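Local structure of thioredoxin-like protein (Klebsiella pneumoniae subsp. pneumoniae MGH 78578, 3TY1) at residues A[203-208]-A[327-332]; A[295-300]-A[331-336]. The protein is of unknown function but probably binds carbohydrate, as a member of the galactose mutarotase (aldose 1-epimerase) clan with a supersandwich fold. All blocks are in the same frame, centred on the assembly; numbering follows the deposited sequence. Where two conformers were deposited one is given.

Interactions 1 and 2 lie side by side, their centres about 8 Å apart, and share Q331 and K332, where helix 325-330 gives way to the short strand 335-337. A salt bridge joins them most directly: E328 OE2 of interaction 1 meets R333 NH2 of interaction 2 at 2.8 Å. The sheet is the second tie, because strand 335-337 pairs antiparallel with strand 204-214, with Y206 N at 3.0 Å from K335 O in a probable hydrogen bond. Residues 327-336 thus pack on strand 204-214 and on the start of strand 297-304. A bound sulfate, probably from the crystallisation liquor, sits about 5 Å from the side chain of R329.

Interaction 1. Residues A[203-208]-A[327-332]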
loop_
_atom_site.group_PDB
_atom_site.type_symbol
_atom_site.label_atom_id
_atom_site.label_comp_id
_atom_site.label_asym_id
_atom_site.label_seq_id
_atom_site.Cartn_x
_atom_site.Cartn_y
_atom_site.Cartn_z
ATOM N N PRO A 203 -27.552 -11.871 -2.261
ATOM C CA PRO A 203 -27.404 -11.658 -0.830
ATOM C C PRO A 203 -25.945 -11.748 -0.450
ATOM O O PRO A 203 -25.227 -12.547 -1.042
ATOM C CB PRO A 203 -28.164 -12.840 -0.214
ATOM C CG PRO A 203 -28.257 -13.884 -1.337
ATOM C CD PRO A 203 -28.398 -13.049 -2.560
ATOM N N HIS A 204 -25.516 -10.926 0.509
ATOM C CA HIS A 204 -24.157 -10.979 0.997
ATOM C C HIS A 204 -24.124 -10.974 2.518
ATOM O O HIS A 204 -24.950 -10.319 3.189
ATOM C CB HIS A 204 -23.306 -9.844 0.412
ATOM C CG HIS A 204 -21.850 -10.143 0.458
ATOM N ND1 HIS A 204 -21.119 -10.065 1.624
ATOM C CD2 HIS A 204 -20.999 -10.588 -0.492
ATOM C CE1 HIS A 204 -19.879 -10.444 1.387
ATOM N NE2 HIS A 204 -19.779 -10.775 0.112
ATOM N N ASP A 205 -23.181 -11.730 3.062
ATOM C CA ASP A 205 -22.904 -11.710 4.502
ATOM C C ASP A 205 -22.404 -10.334 4.968
ATOM O O ASP A 205 -21.826 -9.596 4.187
ATOM C CB ASP A 205 -21.805 -12.729 4.871
ATOM C CG ASP A 205 -22.266 -14.160 4.806
ATOM O OD1 ASP A 205 -23.473 -14.450 4.604
ATOM O OD2 ASP A 205 -21.382 -15.008 4.976
ATOM N N TYR A 206 -22.677 -9.994 6.224
ATOM C CA TYR A 206 -22.064 -8.831 6.839
ATOM C C TYR A 206 -21.929 -9.095 8.319
ATOM O O TYR A 206 -22.635 -9.943 8.867
ATOM C CB TYR A 206 -22.843 -7.546 6.561
ATOM C CG TYR A 206 -24.145 -7.370 7.340
ATOM C CD1 TYR A 206 -25.360 -7.879 6.858
ATOM C CD2 TYR A 206 -24.151 -6.695 8.545
ATOM C CE1 TYR A 206 -26.546 -7.692 7.580
ATOM C CE2 TYR A 206 -25.307 -6.509 9.264
ATOM C CZ TYR A 206 -26.493 -6.996 8.792
ATOM O OH TYR A 206 -27.590 -6.776 9.571
ATOM N N GLN A 207 -20.963 -8.412 8.917
ATOM C CA GLN A 207 -20.735 -8.381 10.349
ATOM C C GLN A 207 -20.292 -6.980 10.751
ATOM O O GLN A 207 -19.598 -6.319 9.982
ATOM C CB GLN A 207 -19.622 -9.325 10.767
ATOM C CG GLN A 207 -19.778 -10.779 10.394
ATOM C CD GLN A 207 -18.529 -11.537 10.734
ATOM O OE1 GLN A 207 -17.578 -11.559 9.936
ATOM N NE2 GLN A 207 -18.494 -12.140 11.940
ATOM N N ILE A 208 -20.635 -6.548 11.962
ATOM C CA ILE A 208 -20.141 -5.237 12.458
ATOM C C ILE A 208 -20.004 -5.224 13.966
ATOM O O ILE A 208 -20.860 -5.727 14.653
ATOM C CB ILE A 208 -21.051 -4.063 11.977
ATOM C CG1 ILE A 208 -20.574 -2.672 12.456
ATOM C CG2 ILE A 208 -22.535 -4.308 12.366
ATOM C CD1 ILE A 208 -19.171 -2.256 11.944
ATOM N N ILE A 327 -15.716 -19.052 13.234
ATOM C CA ILE A 327 -16.521 -19.339 14.446
ATOM C C ILE A 327 -17.863 -18.630 14.387
ATOM O O ILE A 327 -18.905 -19.245 14.661
ATOM C CB ILE A 327 -15.737 -19.001 15.729
ATOM C CG1 ILE A 327 -14.699 -20.106 15.969
ATOM C CG2 ILE A 327 -16.656 -18.848 16.929
ATOM C CD1 ILE A 327 -13.505 -19.688 16.778
ATOM N N GLU A 328 -17.852 -17.363 13.964
ATOM C CA GLU A 328 -19.094 -16.572 13.854
ATOM C C GLU A 328 -20.082 -17.138 12.821
ATOM O O GLU A 328 -21.303 -17.041 13.027
ATOM C CB GLU A 328 -18.803 -15.099 13.598
ATOM C CG GLU A 328 -18.018 -14.470 14.734
ATOM C CD GLU A 328 -18.768 -14.442 16.051
ATOM O OE1 GLU A 328 -19.848 -13.806 16.103
ATOM O OE2 GLU A 328 -18.304 -15.082 17.030
ATOM N N ARG A 329 -19.579 -17.749 11.754
ATOM C CA ARG A 329 -20.451 -18.461 10.802
ATOM C C ARG A 329 -21.012 -19.748 11.422
ATOM O O ARG A 329 -22.224 -20.014 11.352
ATOM C CB ARG A 329 -19.684 -18.857 9.544
ATOM C CG ARG A 329 -19.387 -17.714 8.590
ATOM C CD ARG A 329 -18.284 -18.144 7.661
ATOM N NE ARG A 329 -17.886 -17.105 6.729
ATOM C CZ ARG A 329 -16.873 -17.209 5.871
ATOM N NH1 ARG A 329 -16.124 -18.316 5.794
ATOM N NH2 ARG A 329 -16.592 -16.180 5.084
ATOM N N LYS A 330 -20.112 -20.536 12.014
ATOM C CA LYS A 330 -20.453 -21.830 12.632
ATOM C C LYS A 330 -21.537 -21.616 13.673
ATOM O O LYS A 330 -22.526 -22.304 13.668
ATOM C CB LYS A 330 -19.213 -22.464 13.289
ATOM C CG LYS A 330 -19.323 -23.951 13.652
ATOM C CD LYS A 330 -18.863 -24.846 12.485
ATOM C CE LYS A 330 -18.886 -26.341 12.838
ATOM N NZ LYS A 330 -20.243 -26.766 13.227
ATOM N N GLN A 331 -21.377 -20.608 14.526
ATOM C CA GLN A 331 -22.361 -20.318 15.570
ATOM C C GLN A 331 -23.527 -19.404 15.114
ATOM O O GLN A 331 -24.283 -18.930 15.947
ATOM C CB GLN A 331 -21.670 -19.813 16.842
ATOM C CG GLN A 331 -20.565 -20.774 17.285
ATOM C CD GLN A 331 -20.061 -20.511 18.676
ATOM O OE1 GLN A 331 -20.141 -19.399 19.186
ATOM N NE2 GLN A 331 -19.541 -21.553 19.311
ATOM N N LYS A 332 -23.664 -19.187 13.800
ATOM C CA LYS A 332 -24.836 -18.549 13.181
ATOM C C LYS A 332 -25.092 -17.092 13.548
ATOM O O LYS A 332 -26.236 -16.655 13.550
ATOM C CB LYS A 332 -26.117 -19.373 13.460
ATOM C CG LYS A 332 -26.025 -20.842 13.172
ATOM C CD LYS A 332 -25.684 -21.142 11.726
ATOM C CE LYS A 332 -26.098 -22.590 11.368
ATOM N NZ LYS A 332 -25.400 -23.076 10.141
HETATM O O HOH W 1 -19.021 -14.449 6.247
#
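D205 OD2 accepts a hydrogen from water 1 at 2.7 Å, and the same water accepts the N-H of R329 NE at 2.9 Å, so one solvent molecule ties strand 204-214 to helix 325-330. The water lies in the guanidinium plane, at its edge. D205 OD2 does not: it stands well out of that plane, 4.4 Å from R329 NE, with no N-H aimed at it. The link is thus water-mediated, with the opposite charges probably adding a weaker attraction. R329 leaves the helix to one side of the strand, and its nearly straight chain carries the guanidinium back to the water, while NH2 is hydrogen-bonded to Y133 OH. On the strand side, H204 ND1 donates to D205 O at 2.7 Å, nearly straight at 165°, with the acceptor in the plane of the imidazole.

The second meeting is closer but not polar across the gap. Q207 reaches out from the strand with CG beside its backbone N and the chain extended beyond (chi2 173°), which lays NE2 against the aliphatic root of E328, 3.4 Å from CB and 3.7 Å from CG. E328 bends at chi2, and its carboxylate comes to lie nearly coplanar with the Q207 amide, 11° apart. The two flat groups do not bond to each other. S320 OG is hydrogen-bonded to both Q207 NE2 and E328 OE1, and OE1 is also held by Y321 N, while OE2 forms a salt bridge with R333 NH2 and Q207 OE1 takes T122 N. Helix and strand are therefore joined through intermediaries, a water at the partly exposed end and a serine hydroxyl at the buried one, and the buried amide and carboxylate have their polar atoms satisfied without a direct bond between them.

Interaction 2. Residues A[295-300]-A[331-336]; sequences LPVLTL and QKRVKQ
P296 and V297 face R333 and K335 across a gap too wide for backbone pairing, the closest CA atoms, those of P296 and R333, being 9.3 Å apart. Side chains close it. P296 and K335 reach toward each other, the ring atom CG of P296 lying 4.1 Å from K335 CE. Bends at chi2 and chi4 (-54° and -84°) fold the lysine back on its own segment, where NZ donates to R333 O at 2.8 Å, on a lone pair in the carbonyl plane. T319 O is a further acceptor for NZ, so two carbonyl oxygens hold the ammonium, and CE is left in van der Waals contact with the proline ring. Alongside, V297 CG1 touches the aliphatic part of R333 at CD, loosely at 4.5 Å, and Y321 packs on both residues. Q331 OE1 lies at the edge of the R333 guanidinium, in its plane, and accepts from NH2 at 2.8 Å and weakly from NH1; NH2 also forms a salt bridge with E328 OE2. The turn begins with a Schellman motif that ends helix 325-330, K332 at positive phi being its C-prime residue. It leads into strand 335-337 of the mixed sheet, part of the beta-rich supersandwich of mutarotase-like proteins.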
loop_
_atom_site.group_PDB
_atom_site.type_symbol
_atom_site.label_atom_id
_atom_site.label_comp_id
_atom_site.label_asym_id
_atom_site.label_seq_id
_atom_site.Cartn_x
_atom_site.Cartn_y
_atom_site.Cartn_z
ATOM N N LEU A 295 -27.892 -4.705 16.790
ATOM C CA LEU A 295 -26.626 -5.110 17.396
ATOM C C LEU A 295 -26.995 -6.021 18.595
ATOM O O LEU A 295 -27.044 -5.583 19.742
ATOM C CB LEU A 295 -25.799 -3.867 17.779
ATOM C CG LEU A 295 -25.372 -2.940 16.650
ATOM C CD1 LEU A 295 -24.781 -1.624 17.220
ATOM C CD2 LEU A 295 -24.345 -3.613 15.649
ATOM N N PRO A 296 -27.290 -7.296 18.318
ATOM C CA PRO A 296 -27.788 -8.161 19.400
ATOM C C PRO A 296 -26.853 -8.583 20.503
ATOM O O PRO A 296 -27.350 -9.021 21.551
ATOM C CB PRO A 296 -28.344 -9.398 18.650
ATOM C CG PRO A 296 -28.233 -9.092 17.222
ATOM C CD PRO A 296 -27.204 -8.042 17.061
ATOM N N VAL A 297 -25.536 -8.477 20.298
ATOM C CA VAL A 297 -24.543 -8.932 21.259
ATOM C C VAL A 297 -23.636 -7.808 21.694
ATOM O O VAL A 297 -23.635 -6.741 21.084
ATOM C CB VAL A 297 -23.725 -10.146 20.741
ATOM C CG1 VAL A 297 -24.708 -11.344 20.512
ATOM C CG2 VAL A 297 -22.897 -9.814 19.502
ATOM N N LEU A 298 -22.926 -8.052 22.789
ATOM C CA LEU A 298 -22.032 -7.057 23.378
ATOM C C LEU A 298 -20.730 -7.703 23.828
ATOM O O LEU A 298 -20.737 -8.760 24.446
ATOM C CB LEU A 298 -22.735 -6.379 24.555
ATOM C CG LEU A 298 -22.013 -5.263 25.322
ATOM C CD1 LEU A 298 -21.778 -4.096 24.411
ATOM C CD2 LEU A 298 -22.918 -4.828 26.492
ATOM N N THR A 299 -19.617 -7.057 23.513
ATOM C CA THR A 299 -18.292 -7.500 23.959
ATOM C C THR A 299 -17.721 -6.449 24.883
ATOM O O THR A 299 -17.814 -5.236 24.600
ATOM C CB THR A 299 -17.338 -7.704 22.744
ATOM O OG1 THR A 299 -17.861 -8.725 21.897
ATOM C CG2 THR A 299 -15.895 -8.072 23.191
ATOM N N LEU A 300 -17.139 -6.916 25.981
ATOM C CA LEU A 300 -16.471 -6.074 26.962
ATOM C C LEU A 300 -14.986 -6.431 26.863
ATOM O O LEU A 300 -14.603 -7.569 27.117
ATOM C CB LEU A 300 -17.010 -6.404 28.361
ATOM C CG LEU A 300 -16.353 -5.697 29.560
ATOM C CD1 LEU A 300 -16.439 -4.153 29.464
ATOM C CD2 LEU A 300 -16.933 -6.201 30.883
ATOM N N GLN A 331 -21.377 -20.608 14.526
ATOM C CA GLN A 331 -22.361 -20.318 15.570
ATOM C C GLN A 331 -23.527 -19.404 15.114
ATOM O O GLN A 331 -24.283 -18.930 15.947
ATOM C CB GLN A 331 -21.670 -19.813 16.842
ATOM C CG GLN A 331 -20.565 -20.774 17.285
ATOM C CD GLN A 331 -20.061 -20.511 18.676
ATOM O OE1 GLN A 331 -20.141 -19.399 19.186
ATOM N NE2 GLN A 331 -19.541 -21.553 19.311
ATOM N N LYS A 332 -23.664 -19.187 13.800
ATOM C CA LYS A 332 -24.836 -18.549 13.181
ATOM C C LYS A 332 -25.092 -17.092 13.548
ATOM O O LYS A 332 -26.236 -16.655 13.550
ATOM C CB LYS A 332 -26.117 -19.373 13.460
ATOM C CG LYS A 332 -26.025 -20.842 13.172
ATOM C CD LYS A 332 -25.684 -21.142 11.726
ATOM C CE LYS A 332 -26.098 -22.590 11.368
ATOM N NZ LYS A 332 -25.400 -23.076 10.141
ATOM N N ARG A 333 -24.050 -16.336 13.881
ATOM C CA ARG A 333 -24.217 -14.908 14.156
ATOM C C ARG A 333 -23.945 -14.015 12.927
ATOM O O ARG A 333 -24.318 -12.841 12.948
ATOM C CB ARG A 333 -23.365 -14.492 15.351
ATOM C CG ARG A 333 -23.900 -15.026 16.672
ATOM C CD ARG A 333 -23.037 -14.520 17.822
ATOM N NE ARG A 333 -21.709 -15.139 17.819
ATOM C CZ ARG A 333 -21.414 -16.300 18.402
ATOM N NH1 ARG A 333 -22.339 -16.981 19.080
ATOM N NH2 ARG A 333 -20.181 -16.783 18.328
ATOM N N VAL A 334 -23.336 -14.561 11.862
ATOM C CA VAL A 334 -23.126 -13.788 10.638
ATOM C C VAL A 334 -24.504 -13.512 10.001
ATOM O O VAL A 334 -25.236 -14.424 9.698
ATOM C CB VAL A 334 -22.190 -14.509 9.658
ATOM C CG1 VAL A 334 -22.104 -13.756 8.340
ATOM C CG2 VAL A 334 -20.820 -14.642 10.286
ATOM N N LYS A 335 -24.832 -12.237 9.836
ATOM C CA LYS A 335 -26.115 -11.808 9.289
ATOM C C LYS A 335 -25.962 -11.775 7.776
ATOM O O LYS A 335 -24.836 -11.793 7.281
ATOM C CB LYS A 335 -26.454 -10.394 9.842
ATOM C CG LYS A 335 -26.341 -10.196 11.417
ATOM C CD LYS A 335 -27.182 -11.245 12.220
ATOM C CE LYS A 335 -27.258 -11.040 13.781
ATOM N NZ LYS A 335 -26.128 -11.577 14.646
ATOM N N GLN A 336 -27.082 -11.764 7.056
ATOM C CA GLN A 336 -27.131 -11.670 5.591
ATOM C C GLN A 336 -27.975 -10.446 5.191
ATOM O O GLN A 336 -28.975 -10.137 5.853
ATOM C CB GLN A 336 -27.759 -12.938 5.006
ATOM C CG GLN A 336 -26.902 -14.205 5.174
ATOM C CD GLN A 336 -26.942 -14.774 6.586
ATOM O OE1 GLN A 336 -28.013 -14.884 7.194
ATOM N NE2 GLN A 336 -25.776 -15.147 7.108
#